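Local coordinates for protein putative hydrolase (Shewanella frigidimarina, PDB 3LHO) that probably acts as an iron(II)-dependent dioxygenase of the 2-oxoadipate dioxygenase/decarboxylase family, at residues Pro36-Asn48 / Trp155-Ser169. Numbering follows the deposited sequence.
Sequences PIINDHIALRTFN and WVAALGYRANHFTVS. With NI (nickel (II) ion), chain B; PEG (di(hydroxyethyl)ether), chain K.
His41 and His165 reach from neighbouring antiparallel strands to one nickel ion, each bound through NE2 at 2.1 Å, with their rings rim to rim and their planes 78° apart. Three waters and Glu235 complete the metal's shell. Each imidazole is oriented by the residue before it: His41 ND1 donates to Asp40 OD2 at 2.6 Å, almost in the ring plane and on the anti lone pair, while His165 ND1 donates in plane to Asn164 OD1 at 2.8 Å. Salt bridges to Lys93 and Arg239 fix the Asp40 carboxylate that orients His41. In both histidines CG is wedged between backbone N and carbonyl carbon, a rotamer that carries the two rings over the same sheet face to where their NE2 atoms meet the metal. A cross-strand neighbour lies over a face of each: Thr167 CB over His41, Ala43 CB over His165. Thr167 OG1 bonds to Glu235.

Backbone bonds pair the strands, and Asp40 and His41 both face Thr167 in a classic beta bulge. On the other sheet face, Ile42 CG2 sits 3.4 Å from the Phe166 ring centroid, a CH-pi contact. Farther along, the extended Arg45 stacks its guanidinium on the Asn164 amide (planes 14° apart), and Tyr161 OH donates to Thr46 OG1, itself also hydrogen-bonded to Val52 O. Two histidines and one glutamate on adjacent sheet strands make a metal site characteristic of the glyoxalase (vicinal oxygen chelate) clan, in which this family probably uses iron(II).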
ATOM      1  N   PRO A  36      13.391   1.687  15.200  1.00 31.92           N
ATOM      2  CA  PRO A  36      12.378   1.951  14.201  1.00 33.81           C
ATOM      3  C   PRO A  36      12.983   2.784  13.045  1.00 30.56           C
ATOM      4  O   PRO A  36      13.969   3.503  13.227  1.00 34.55           O
ATOM      5  CB  PRO A  36      11.313   2.733  14.975  1.00 35.49           C
ATOM      6  CG  PRO A  36      12.055   3.417  16.055  1.00 35.58           C
ATOM      7  CD  PRO A  36      13.338   2.669  16.297  1.00 33.51           C
ATOM      8  N   ILE A  37      12.420   2.585  11.866  1.00 27.57           N
ATOM      9  CA  ILE A  37      12.858   3.175  10.609  1.00 25.54           C
ATOM     10  C   ILE A  37      11.763   4.162  10.256  1.00 20.99           C
ATOM     11  O   ILE A  37      10.590   3.828  10.408  1.00 20.95           O
ATOM     12  CB  ILE A  37      12.893   2.064   9.537  1.00 27.20           C
ATOM     13  CG1 ILE A  37      14.092   1.139   9.776  1.00 36.98           C
ATOM     14  CG2 ILE A  37      12.962   2.623   8.149  1.00 31.90           C
ATOM     15  CD1 ILE A  37      15.376   1.878   9.799  1.00 33.35           C
ATOM     16  N   ILE A  38      12.109   5.354   9.769  1.00 15.94           N
ATOM     17  CA  ILE A  38      11.093   6.283   9.320  1.00 16.95           C
ATOM     18  C   ILE A  38      10.550   5.849   7.932  1.00 17.63           C
ATOM     19  O   ILE A  38      11.319   5.657   6.955  1.00 17.89           O
ATOM     20  CB  ILE A  38      11.634   7.754   9.246  1.00 16.78           C
ATOM     21  CG1 ILE A  38      12.108   8.205  10.646  1.00 22.32           C
ATOM     22  CG2 ILE A  38      10.566   8.691   8.631  1.00 14.88           C
ATOM     23  CD1 ILE A  38      11.058   8.139  11.685  1.00 28.97           C
ATOM     24  N   ASN A  39       9.227   5.749   7.837  1.00 14.21           N
ATOM     25  CA  ASN A  39       8.579   5.434   6.563  1.00 18.00           C
ATOM     26  C   ASN A  39       8.174   6.682   5.757  1.00 15.86           C
ATOM     27  O   ASN A  39       7.697   7.670   6.317  1.00 17.53           O
ATOM     28  CB  ASN A  39       7.364   4.550   6.834  1.00 15.86           C
ATOM     29  CG  ASN A  39       7.742   3.207   7.433  1.00 19.59           C
ATOM     30  OD1 ASN A  39       7.260   2.821   8.529  1.00 24.46           O
ATOM     31  ND2 ASN A  39       8.618   2.498   6.755  1.00 14.53           N
ATOM     32  N   ASP A  40       8.395   6.654   4.455  1.00 17.38           N
ATOM     33  CA  ASP A  40       7.899   7.705   3.558  1.00 17.27           C
ATOM     34  C   ASP A  40       6.369   7.668   3.450  1.00 17.53           C
ATOM     35  O   ASP A  40       5.695   8.711   3.493  1.00 12.96           O
ATOM     36  CB  ASP A  40       8.467   7.503   2.134  1.00 20.10           C
ATOM     37  CG  ASP A  40       8.012   8.588   1.176  1.00 22.77           C
ATOM     38  OD1 ASP A  40       8.431   9.735   1.377  1.00 22.11           O
ATOM     39  OD2 ASP A  40       7.169   8.350   0.274  1.00 18.97           O
ATOM     40  N   HIS A  41       5.841   6.452   3.290  1.00 14.92           N
ATOM     41  CA  HIS A  41       4.405   6.247   3.126  1.00 15.22           C
ATOM     42  C   HIS A  41       3.980   4.829   3.341  1.00 17.61           C
ATOM     43  O   HIS A  41       4.839   3.916   3.399  1.00 15.82           O
ATOM     44  CB  HIS A  41       3.888   6.776   1.745  1.00 18.01           C
ATOM     45  CG  HIS A  41       4.347   6.012   0.532  1.00 20.35           C
ATOM     46  ND1 HIS A  41       5.499   6.341  -0.165  1.00 16.86           N
ATOM     47  CD2 HIS A  41       3.747   5.014  -0.180  1.00 18.36           C
ATOM     48  CE1 HIS A  41       5.609   5.551  -1.218  1.00 21.73           C
ATOM     49  NE2 HIS A  41       4.552   4.754  -1.258  1.00 23.15           N
ATOM     50  N   ILE A  42       2.660   4.676   3.541  1.00 16.12           N
ATOM     51  CA  ILE A  42       1.915   3.437   3.346  1.00 16.99           C
ATOM     52  C   ILE A  42       0.896   3.639   2.207  1.00 20.76           C
ATOM     53  O   ILE A  42       0.572   4.787   1.794  1.00 18.33           O
ATOM     54  CB  ILE A  42       1.236   2.898   4.677  1.00 16.75           C
ATOM     55  CG1 ILE A  42       0.185   3.886   5.195  1.00 18.04           C
ATOM     56  CG2 ILE A  42       2.289   2.634   5.764  1.00 17.28           C
ATOM     57  CD1 ILE A  42      -1.147   3.363   5.385  1.00 21.55           C
ATOM     58  N   ALA A  43       0.470   2.522   1.624  1.00 19.97           N
ATOM     59  CA  ALA A  43      -0.508   2.544   0.528  1.00 18.09           C
ATOM     60  C   ALA A  43      -1.640   1.600   0.868  1.00 15.41           C
ATOM     61  O   ALA A  43      -1.373   0.430   1.238  1.00 15.81           O
ATOM     62  CB  ALA A  43       0.146   2.107  -0.797  1.00 17.61           C
ATOM     63  N   LEU A  44      -2.875   2.079   0.735  1.00 14.06           N
ATOM     64  CA  LEU A  44      -4.083   1.277   0.924  1.00 16.13           C
ATOM     65  C   LEU A  44      -4.947   1.333  -0.324  1.00 17.06           C
ATOM     66  O   LEU A  44      -4.831   2.284  -1.106  1.00 16.47           O
ATOM     67  CB  LEU A  44      -4.869   1.792   2.142  1.00 18.71           C
ATOM     68  CG  LEU A  44      -4.160   1.916   3.472  1.00 16.94           C
ATOM     69  CD1 LEU A  44      -5.110   2.641   4.483  1.00 17.03           C
ATOM     70  CD2 LEU A  44      -3.753   0.537   4.056  1.00 19.12           C
ATOM     71  N   ARG A  45      -5.807   0.331  -0.507  1.00 19.18           N
ATOM     72  CA  ARG A  45      -6.605   0.190  -1.733  1.00 15.15           C
ATOM     73  C   ARG A  45      -8.050  -0.085  -1.379  1.00 20.19           C
ATOM     74  O   ARG A  45      -8.316  -0.699  -0.379  1.00 13.22           O
ATOM     75  CB  ARG A  45      -6.123  -1.025  -2.489  1.00 13.18           C
ATOM     76  CG  ARG A  45      -4.695  -0.884  -3.004  1.00 17.86           C
ATOM     77  CD  ARG A  45      -4.311  -2.104  -3.763  1.00 20.30           C
ATOM     78  NE  ARG A  45      -3.117  -1.856  -4.556  1.00 18.07           N
ATOM     79  CZ  ARG A  45      -2.589  -2.687  -5.449  1.00 24.37           C
ATOM     80  NH1 ARG A  45      -3.131  -3.868  -5.681  1.00 19.40           N
ATOM     81  NH2 ARG A  45      -1.500  -2.318  -6.124  1.00 24.72           N
ATOM     82  N   THR A  46      -8.983   0.298  -2.236  1.00 17.13           N
ATOM     83  CA  THR A  46     -10.394  -0.071  -2.024  1.00 16.02           C
ATOM     84  C   THR A  46     -11.134   0.135  -3.337  1.00 18.22           C
ATOM     85  O   THR A  46     -10.476   0.344  -4.386  1.00 14.13           O
ATOM     86  CB  THR A  46     -11.043   0.726  -0.880  1.00 17.96           C
ATOM     87  OG1 THR A  46     -12.317   0.133  -0.536  1.00 14.46           O
ATOM     88  CG2 THR A  46     -11.221   2.187  -1.250  1.00 13.81           C
ATOM     89  N   PHE A  47     -12.458  -0.011  -3.306  1.00 15.10           N
ATOM     90  CA  PHE A  47     -13.324   0.293  -4.468  1.00 17.56           C
ATOM     91  C   PHE A  47     -14.177   1.514  -4.213  1.00 16.27           C
ATOM     92  O   PHE A  47     -14.452   1.841  -3.066  1.00 15.84           O
ATOM     93  CB  PHE A  47     -14.260  -0.887  -4.734  1.00 16.62           C
ATOM     94  CG  PHE A  47     -13.555  -2.193  -4.948  1.00 18.37           C
ATOM     95  CD1 PHE A  47     -12.925  -2.464  -6.119  1.00 13.50           C
ATOM     96  CD2 PHE A  47     -13.545  -3.158  -3.961  1.00 12.45           C
ATOM     97  CE1 PHE A  47     -12.286  -3.673  -6.330  1.00 18.17           C
ATOM     98  CE2 PHE A  47     -12.910  -4.355  -4.162  1.00 19.34           C
ATOM     99  CZ  PHE A  47     -12.268  -4.606  -5.348  1.00 13.50           C
ATOM    100  N   ASN A  48     -14.653   2.179  -5.274  1.00 15.22           N
ATOM    101  CA  ASN A  48     -15.533   3.339  -5.107  1.00 14.64           C
ATOM    102  C   ASN A  48     -17.018   2.956  -4.794  1.00 14.93           C
ATOM    103  O   ASN A  48     -17.984   3.457  -5.394  1.00 18.30           O
ATOM    104  CB  ASN A  48     -15.423   4.239  -6.344  1.00 12.74           C
ATOM    105  CG  ASN A  48     -16.072   3.607  -7.543  1.00 19.92           C
ATOM    106  OD1 ASN A  48     -16.241   2.371  -7.600  1.00 14.60           O
ATOM    107  ND2 ASN A  48     -16.512   4.430  -8.461  1.00 16.84           N
ATOM    108  N   TRP A 155      -6.227  -8.359  -6.403  1.00 17.57           N
ATOM    109  CA  TRP A 155      -5.467  -8.244  -5.182  1.00 18.31           C
ATOM    110  C   TRP A 155      -6.380  -7.924  -4.023  1.00 19.66           C
ATOM    111  O   TRP A 155      -6.315  -8.580  -2.998  1.00 14.04           O
ATOM    112  CB  TRP A 155      -4.355  -7.180  -5.290  1.00 17.81           C
ATOM    113  CG  TRP A 155      -3.400  -7.200  -4.142  1.00 19.05           C
ATOM    114  CD1 TRP A 155      -2.208  -7.887  -4.072  1.00 20.89           C
ATOM    115  CD2 TRP A 155      -3.540  -6.502  -2.886  1.00 19.48           C
ATOM    116  NE1 TRP A 155      -1.614  -7.669  -2.850  1.00 18.02           N
ATOM    117  CE2 TRP A 155      -2.398  -6.804  -2.114  1.00 21.79           C
ATOM    118  CE3 TRP A 155      -4.503  -5.602  -2.365  1.00 18.31           C
ATOM    119  CZ2 TRP A 155      -2.209  -6.283  -0.825  1.00 21.79           C
ATOM    120  CZ3 TRP A 155      -4.317  -5.078  -1.104  1.00 24.87           C
ATOM    121  CH2 TRP A 155      -3.165  -5.408  -0.342  1.00 23.26           C
ATOM    122  N   VAL A 156      -7.227  -6.919  -4.191  1.00 18.23           N
ATOM    123  CA  VAL A 156      -8.154  -6.560  -3.115  1.00 16.75           C
ATOM    124  C   VAL A 156      -9.118  -7.712  -2.852  1.00 16.72           C
ATOM    125  O   VAL A 156      -9.354  -8.061  -1.693  1.00 15.80           O
ATOM    126  CB  VAL A 156      -8.943  -5.273  -3.398  1.00 15.64           C
ATOM    127  CG1 VAL A 156      -9.936  -5.069  -2.266  1.00 13.60           C
ATOM    128  CG2 VAL A 156      -8.033  -4.083  -3.496  1.00 13.08           C
ATOM    129  N   ALA A 157      -9.607  -8.368  -3.919  1.00 15.13           N
ATOM    130  CA  ALA A 157     -10.495  -9.529  -3.743  1.00 15.00           C
ATOM    131  C   ALA A 157      -9.805 -10.658  -2.962  1.00 16.45           C
ATOM    132  O   ALA A 157     -10.437 -11.305  -2.069  1.00 15.43           O
ATOM    133  CB  ALA A 157     -11.017 -10.030  -5.117  1.00 12.98           C
ATOM    134  N   ALA A 158      -8.520 -10.896  -3.245  1.00 15.66           N
ATOM    135  CA  ALA A 158      -7.776 -12.011  -2.587  1.00 17.77           C
ATOM    136  C   ALA A 158      -7.370 -11.724  -1.145  1.00 18.07           C
ATOM    137  O   ALA A 158      -7.389 -12.634  -0.294  1.00 17.32           O
ATOM    138  CB  ALA A 158      -6.530 -12.444  -3.412  1.00 16.79           C
ATOM    139  N   LEU A 159      -6.966 -10.497  -0.856  1.00 21.22           N
ATOM    140  CA  LEU A 159      -6.329 -10.202   0.463  1.00 19.14           C
ATOM    141  C   LEU A 159      -7.124  -9.254   1.376  1.00 16.19           C
ATOM    142  O   LEU A 159      -6.911  -9.223   2.599  1.00 19.73           O
ATOM    143  CB  LEU A 159      -4.906  -9.676   0.219  1.00 20.83           C
ATOM    144  CG  LEU A 159      -3.944 -10.790  -0.263  1.00 23.24           C
ATOM    145  CD1 LEU A 159      -2.703 -10.189  -0.824  1.00 25.56           C
ATOM    146  CD2 LEU A 159      -3.599 -11.778   0.857  1.00 24.96           C
ATOM    147  N   GLY A 160      -8.061  -8.534   0.787  1.00 16.67           N
ATOM    148  CA  GLY A 160      -8.929  -7.634   1.519  1.00 16.48           C
ATOM    149  C   GLY A 160      -8.246  -6.363   2.013  1.00 16.65           C
ATOM    150  O   GLY A 160      -7.434  -5.740   1.303  1.00 16.53           O
ATOM    151  N   TYR A 161      -8.640  -5.947   3.210  1.00 15.83           N
ATOM    152  CA  TYR A 161      -8.237  -4.673   3.782  1.00 14.19           C
ATOM    153  C   TYR A 161      -7.020  -4.862   4.654  1.00 16.42           C
ATOM    154  O   TYR A 161      -7.124  -5.264   5.811  1.00 14.12           O
ATOM    155  CB  TYR A 161      -9.416  -3.990   4.515  1.00 17.39           C
ATOM    156  CG  TYR A 161     -10.402  -3.512   3.489  1.00 17.10           C
ATOM    157  CD1 TYR A 161     -10.090  -2.457   2.673  1.00 16.62           C
ATOM    158  CD2 TYR A 161     -11.577  -4.219   3.221  1.00 16.52           C
ATOM    159  CE1 TYR A 161     -10.932  -2.045   1.707  1.00 17.95           C
ATOM    160  CE2 TYR A 161     -12.424  -3.820   2.171  1.00 18.35           C
ATOM    161  CZ  TYR A 161     -12.103  -2.739   1.460  1.00 17.20           C
ATOM    162  OH  TYR A 161     -12.927  -2.363   0.419  1.00 14.87           O
ATOM    163  N   ARG A 162      -5.863  -4.616   4.069  1.00 13.27           N
ATOM    164  CA  ARG A 162      -4.551  -4.795   4.704  1.00 15.10           C
ATOM    165  C   ARG A 162      -3.595  -3.858   3.967  1.00 15.76           C
ATOM    166  O   ARG A 162      -3.894  -3.419   2.845  1.00 16.05           O
ATOM    167  CB  ARG A 162      -4.029  -6.249   4.611  1.00 15.54           C
ATOM    168  CG  ARG A 162      -4.999  -7.316   4.967  1.00 18.14           C
ATOM    169  CD  ARG A 162      -4.462  -8.709   4.751  1.00 21.06           C
ATOM    170  NE  ARG A 162      -3.462  -9.087   5.749  1.00 18.59           N
ATOM    171  CZ  ARG A 162      -2.975 -10.317   5.922  1.00 24.22           C
ATOM    172  NH1 ARG A 162      -3.399 -11.341   5.195  1.00 21.74           N
ATOM    173  NH2 ARG A 162      -2.027 -10.523   6.833  1.00 20.89           N
ATOM    174  N   ALA A 163      -2.474  -3.478   4.570  1.00 15.90           N
ATOM    175  CA  ALA A 163      -1.540  -2.540   3.830  1.00 14.26           C
ATOM    176  C   ALA A 163      -1.071  -3.209   2.565  1.00 15.91           C
ATOM    177  O   ALA A 163      -0.720  -4.385   2.577  1.00 16.88           O
ATOM    178  CB  ALA A 163      -0.321  -2.135   4.705  1.00 12.18           C
ATOM    179  N   ASN A 164      -1.085  -2.479   1.445  1.00 15.67           N
ATOM    180  CA  ASN A 164      -0.498  -2.990   0.225  1.00 19.45           C
ATOM    181  C   ASN A 164       1.018  -2.904   0.278  1.00 20.00           C
ATOM    182  O   ASN A 164       1.699  -3.823  -0.164  1.00 15.94           O
ATOM    183  CB  ASN A 164      -1.007  -2.238  -1.003  1.00 12.62           C
ATOM    184  CG  ASN A 164      -0.335  -2.712  -2.327  1.00 21.66           C
ATOM    185  OD1 ASN A 164       0.610  -2.097  -2.795  1.00 19.64           O
ATOM    186  ND2 ASN A 164      -0.821  -3.816  -2.905  1.00 15.92           N
ATOM    187  N   HIS A 165       1.539  -1.802   0.821  1.00 19.06           N
ATOM    188  CA  HIS A 165       2.991  -1.715   1.129  1.00 18.20           C
ATOM    189  C   HIS A 165       3.311  -0.617   2.119  1.00 15.90           C
ATOM    190  O   HIS A 165       2.532   0.330   2.290  1.00 16.32           O
ATOM    191  CB  HIS A 165       3.854  -1.566  -0.149  1.00 15.03           C
ATOM    192  CG  HIS A 165       3.565  -0.350  -0.970  1.00 19.43           C
ATOM    193  ND1 HIS A 165       2.634  -0.332  -1.988  1.00 18.69           N
ATOM    194  CD2 HIS A 165       4.173   0.862  -1.002  1.00 17.42           C
ATOM    195  CE1 HIS A 165       2.632   0.851  -2.566  1.00 16.14           C
ATOM    196  NE2 HIS A 165       3.551   1.610  -1.977  1.00 20.09           N
ATOM    197  N   PHE A 166       4.437  -0.801   2.813  1.00 15.29           N
ATOM    198  CA  PHE A 166       5.170   0.277   3.473  1.00 16.50           C
ATOM    199  C   PHE A 166       6.350   0.676   2.610  1.00 17.98           C
ATOM    200  O   PHE A 166       6.923  -0.179   1.924  1.00 15.94           O
ATOM    201  CB  PHE A 166       5.709  -0.202   4.784  1.00 17.64           C
ATOM    202  CG  PHE A 166       4.693  -0.222   5.847  1.00 12.50           C
ATOM    203  CD1 PHE A 166       3.651  -1.135   5.798  1.00 20.85           C
ATOM    204  CD2 PHE A 166       4.783   0.661   6.927  1.00 17.70           C
ATOM    205  CE1 PHE A 166       2.696  -1.168   6.818  1.00 10.61           C
ATOM    206  CE2 PHE A 166       3.843   0.592   7.968  1.00 19.97           C
ATOM    207  CZ  PHE A 166       2.784  -0.271   7.868  1.00 18.60           C
ATOM    208  N   THR A 167       6.714   1.957   2.682  1.00 15.99           N
ATOM    209  CA  THR A 167       7.850   2.501   1.973  1.00 17.75           C
ATOM    210  C   THR A 167       8.812   3.237   2.897  1.00 16.90           C
ATOM    211  O   THR A 167       8.417   4.209   3.555  1.00 14.65           O
ATOM    212  CB  THR A 167       7.396   3.466   0.877  1.00 14.20           C
ATOM    213  OG1 THR A 167       6.512   2.779  -0.021  1.00 16.67           O
ATOM    214  CG2 THR A 167       8.646   3.995   0.113  1.00 14.63           C
ATOM    215  N   VAL A 168      10.058   2.759   2.946  1.00 13.83           N
ATOM    216  CA  VAL A 168      11.131   3.368   3.707  1.00 11.56           C
ATOM    217  C   VAL A 168      11.560   4.694   3.143  1.00 15.47           C
ATOM    218  O   VAL A 168      11.679   4.841   1.924  1.00 14.20           O
ATOM    219  CB  VAL A 168      12.339   2.408   3.802  1.00 12.93           C
ATOM    220  CG1 VAL A 168      13.505   3.066   4.531  1.00 14.39           C
ATOM    221  CG2 VAL A 168      11.884   1.103   4.532  1.00 18.22           C
ATOM    222  N   SER A 169      11.765   5.679   4.024  1.00 14.27           N
ATOM    223  CA  SER A 169      12.260   6.952   3.617  1.00 16.41           C
ATOM    224  C   SER A 169      13.779   6.864   3.586  1.00 16.21           C
ATOM    225  O   SER A 169      14.431   6.797   4.656  1.00 16.48           O
ATOM    226  CB  SER A 169      11.858   8.051   4.613  1.00 19.09           C
ATOM    227  OG  SER A 169      12.524   9.259   4.286  1.00 13.69           O
TER
HETATM  228 NI    NI B 267       4.290   3.388  -2.876  1.00 23.76          NI
HETATM  229  C1  PEG K 276      -1.161   3.491  -8.858  1.00 48.06           C
HETATM  230  O1  PEG K 276      -0.209   4.542  -8.977  1.00 51.50           O
HETATM  231  C2  PEG K 276      -0.729   2.645  -7.676  1.00 51.91           C
HETATM  232  O2  PEG K 276      -1.524   1.462  -7.588  1.00 47.72           O
HETATM  233  C3  PEG K 276      -1.970   1.217  -6.252  1.00 45.72           C
HETATM  234  C4  PEG K 276      -0.796   1.149  -5.266  1.00 47.28           C
HETATM  235  O4  PEG K 276      -1.253   0.519  -4.074  1.00 27.69           O
HETATM  236  O   HOH W   1      14.090   5.862   7.073  1.00 16.12           O
HETATM  237  O   HOH W   2      11.099  10.227   1.679  1.00 41.21           O
HETATM  238  O   HOH W   3      -7.247  -3.303   0.166  1.00 16.04           O
HETATM  239  O   HOH W   4      -5.657  -1.652   1.589  1.00 17.70           O
HETATM  240  O   HOH W   5       4.175   2.510  -5.124  1.00 27.17           O
HETATM  241  O   HOH W   6       4.712   4.879  -4.197  1.00 21.10           O
HETATM  242  O   HOH W   7       2.317   4.281  -3.635  1.00 21.20           O